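Local coordinates for protein putative aldo/keto reductase (Salmonella enterica subsp. enterica serovar Typhimurium, PDB 4R9O) that probably works as an NADP-dependent oxidoreductase of the aldo/keto reductase family, built on a TIM barrel, at residues 82-87 with 125-130. Numbering follows the deposited sequence.
Sequences QIVTKC and LDMLLI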
loop_
_atom_site.group_PDB
_atom_site.type_symbol
_atom_site.label_atom_id
_atom_site.label_comp_id
_atom_site.label_asym_id
_atom_site.label_seq_id
_atom_site.Cartn_x
_atom_site.Cartn_y
_atom_site.Cartn_z
ATOM N N GLN C 82 -16.084 -12.955 -37.074
ATOM C CA GLN C 82 -15.727 -11.579 -36.755
ATOM C C GLN C 82 -14.312 -11.626 -36.195
ATOM O O GLN C 82 -14.063 -12.242 -35.158
ATOM C CB GLN C 82 -16.694 -10.939 -35.756
ATOM C CG GLN C 82 -18.132 -10.866 -36.232
ATOM C CD GLN C 82 -18.838 -12.188 -36.041
ATOM O OE1 GLN C 82 -19.569 -12.656 -36.921
ATOM N NE2 GLN C 82 -18.604 -12.812 -34.891
ATOM N N ILE C 83 -13.380 -11.006 -36.902
ATOM C CA ILE C 83 -11.991 -11.048 -36.493
ATOM C C ILE C 83 -11.570 -9.778 -35.778
ATOM O O ILE C 83 -11.717 -8.670 -36.294
ATOM C CB ILE C 83 -11.054 -11.269 -37.673
ATOM C CG1 ILE C 83 -11.464 -12.542 -38.417
ATOM C CG2 ILE C 83 -9.612 -11.350 -37.165
ATOM C CD1 ILE C 83 -10.631 -12.828 -39.643
ATOM N N VAL C 84 -11.047 -9.968 -34.577
ATOM C CA VAL C 84 -10.577 -8.871 -33.751
ATOM C C VAL C 84 -9.077 -9.018 -33.617
ATOM O O VAL C 84 -8.588 -10.103 -33.295
ATOM C CB VAL C 84 -11.218 -8.874 -32.345
ATOM C CG1 VAL C 84 -10.683 -7.689 -31.509
ATOM C CG2 VAL C 84 -12.748 -8.839 -32.419
ATOM N N THR C 85 -8.338 -7.944 -33.868
ATOM C CA THR C 85 -6.911 -7.987 -33.594
ATOM C C THR C 85 -6.438 -6.685 -32.947
ATOM O O THR C 85 -7.237 -5.770 -32.713
ATOM C CB THR C 85 -6.094 -8.291 -34.867
ATOM O OG1 THR C 85 -4.737 -8.568 -34.496
ATOM C CG2 THR C 85 -6.149 -7.130 -35.853
ATOM N N LYS C 86 -5.151 -6.625 -32.615
ATOM C CA LYS C 86 -4.622 -5.527 -31.811
ATOM C C LYS C 86 -3.229 -5.120 -32.237
ATOM O O LYS C 86 -2.519 -5.895 -32.869
ATOM C CB LYS C 86 -4.573 -5.896 -30.321
ATOM C CG LYS C 86 -5.685 -6.764 -29.797
ATOM C CD LYS C 86 -5.491 -6.984 -28.300
ATOM C CE LYS C 86 -6.436 -8.034 -27.750
ATOM N NZ LYS C 86 -6.151 -9.393 -28.299
ATOM N N CYS C 87 -2.844 -3.905 -31.850
ATOM C CA CYS C 87 -1.482 -3.416 -32.002
ATOM C C CYS C 87 -1.176 -2.435 -30.868
ATOM O O CYS C 87 -2.085 -2.011 -30.153
ATOM C CB CYS C 87 -1.280 -2.744 -33.361
ATOM S SG CYS C 87 -2.177 -1.191 -33.585
ATOM N N LEU C 125 -10.630 -6.149 -41.360
ATOM C CA LEU C 125 -10.734 -6.564 -39.968
ATOM C C LEU C 125 -12.050 -6.048 -39.427
ATOM O O LEU C 125 -12.458 -4.937 -39.761
ATOM C CB LEU C 125 -9.577 -6.019 -39.117
ATOM C CG LEU C 125 -8.135 -6.176 -39.614
ATOM C CD1 LEU C 125 -7.191 -5.313 -38.774
ATOM C CD2 LEU C 125 -7.677 -7.630 -39.606
ATOM N N ASP C 126 -12.707 -6.845 -38.593
ATOM C CA ASP C 126 -13.964 -6.429 -37.985
ATOM C C ASP C 126 -13.716 -5.418 -36.883
ATOM O O ASP C 126 -14.468 -4.464 -36.738
ATOM C CB ASP C 126 -14.731 -7.629 -37.442
ATOM C CG ASP C 126 -15.171 -8.579 -38.552
ATOM O OD1 ASP C 126 -16.289 -8.404 -39.076
ATOM O OD2 ASP C 126 -14.391 -9.488 -38.902
ATOM N N MET C 127 -12.657 -5.627 -36.114
ATOM C CA MET C 127 -12.282 -4.670 -35.087
ATOM C C MET C 127 -10.775 -4.640 -34.821
ATOM O O MET C 127 -10.107 -5.670 -34.806
ATOM C CB MET C 127 -13.052 -4.962 -33.783
ATOM C CG MET C 127 -12.751 -3.976 -32.649
ATOM S SD MET C 127 -14.018 -3.955 -31.349
ATOM C CE MET C 127 -13.801 -5.570 -30.602
ATOM N N LEU C 128 -10.247 -3.434 -34.623
ATOM C CA LEU C 128 -8.850 -3.250 -34.250
ATOM C C LEU C 128 -8.769 -2.566 -32.884
ATOM O O LEU C 128 -9.451 -1.564 -32.642
ATOM C CB LEU C 128 -8.113 -2.427 -35.309
ATOM C CG LEU C 128 -6.628 -2.131 -35.060
ATOM C CD1 LEU C 128 -5.759 -3.395 -35.139
ATOM C CD2 LEU C 128 -6.122 -1.084 -36.025
ATOM N N LEU C 129 -7.942 -3.116 -31.997
ATOM C CA LEU C 129 -7.784 -2.574 -30.649
ATOM C C LEU C 129 -6.386 -1.988 -30.409
ATOM O O LEU C 129 -5.401 -2.482 -30.941
ATOM C CB LEU C 129 -8.045 -3.660 -29.602
ATOM C CG LEU C 129 -9.306 -4.525 -29.651
ATOM C CD1 LEU C 129 -9.316 -5.479 -28.450
ATOM C CD2 LEU C 129 -10.571 -3.670 -29.688
ATOM N N ILE C 130 -6.312 -0.930 -29.608
ATOM C CA ILE C 130 -5.063 -0.552 -28.961
ATOM C C ILE C 130 -4.857 -1.514 -27.790
ATOM O O ILE C 130 -5.687 -1.592 -26.868
ATOM C CB ILE C 130 -5.071 0.916 -28.448
ATOM C CG1 ILE C 130 -5.562 1.874 -29.537
ATOM C CG2 ILE C 130 -3.673 1.324 -27.957
ATOM C CD1 ILE C 130 -4.599 1.986 -30.739
#
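D126 reaches across to the I83 backbone: OD2 accepts the amide N-H, N to OD2 2.7 Å, nearly straight at 166° but from above the carboxylate plane. CG of D126 lies beside its backbone N (chi1 -65°), turning the acid onto the start of strand 82-87, and OD2 also makes a salt bridge to R78. I83 O takes the N-H of M127 at 3.2 Å and a weak second bond from D126 N. A regular parallel ladder follows: T85 N to M127 O, L129 N to T85 O at 2.8 Å, and C87 N to L129 O. The CA-H groups of V84, L128 and K86 lean on carbonyls already in the ladder, that of I130 on C87 O.

These neighbouring TIM-barrel strands are joined by a right-handed beta-alpha-beta crossover through helix 106-119. V84, M127, K86 and L129 face the barrel interior. CE of M127 sits 3.9 Å from both V84 CG1 and CG2, and K86 runs alongside L129, CE to CD1 3.9 Å. NZ of K86 makes a salt bridge to D53 and a hydrogen bond to the hydroxyl of Y58, the probable proton donor. On the outer face, OG1 of T85 is anti to N (chi1 -169°) and bonds E64, leaving CG2 between N and C, 3.6 Å from L125 CD1 and 3.8 Å from L128 CD1. Helix 106-119 covers T85, C87, L125 and L128; helix 139-151 reaches L128 and I130.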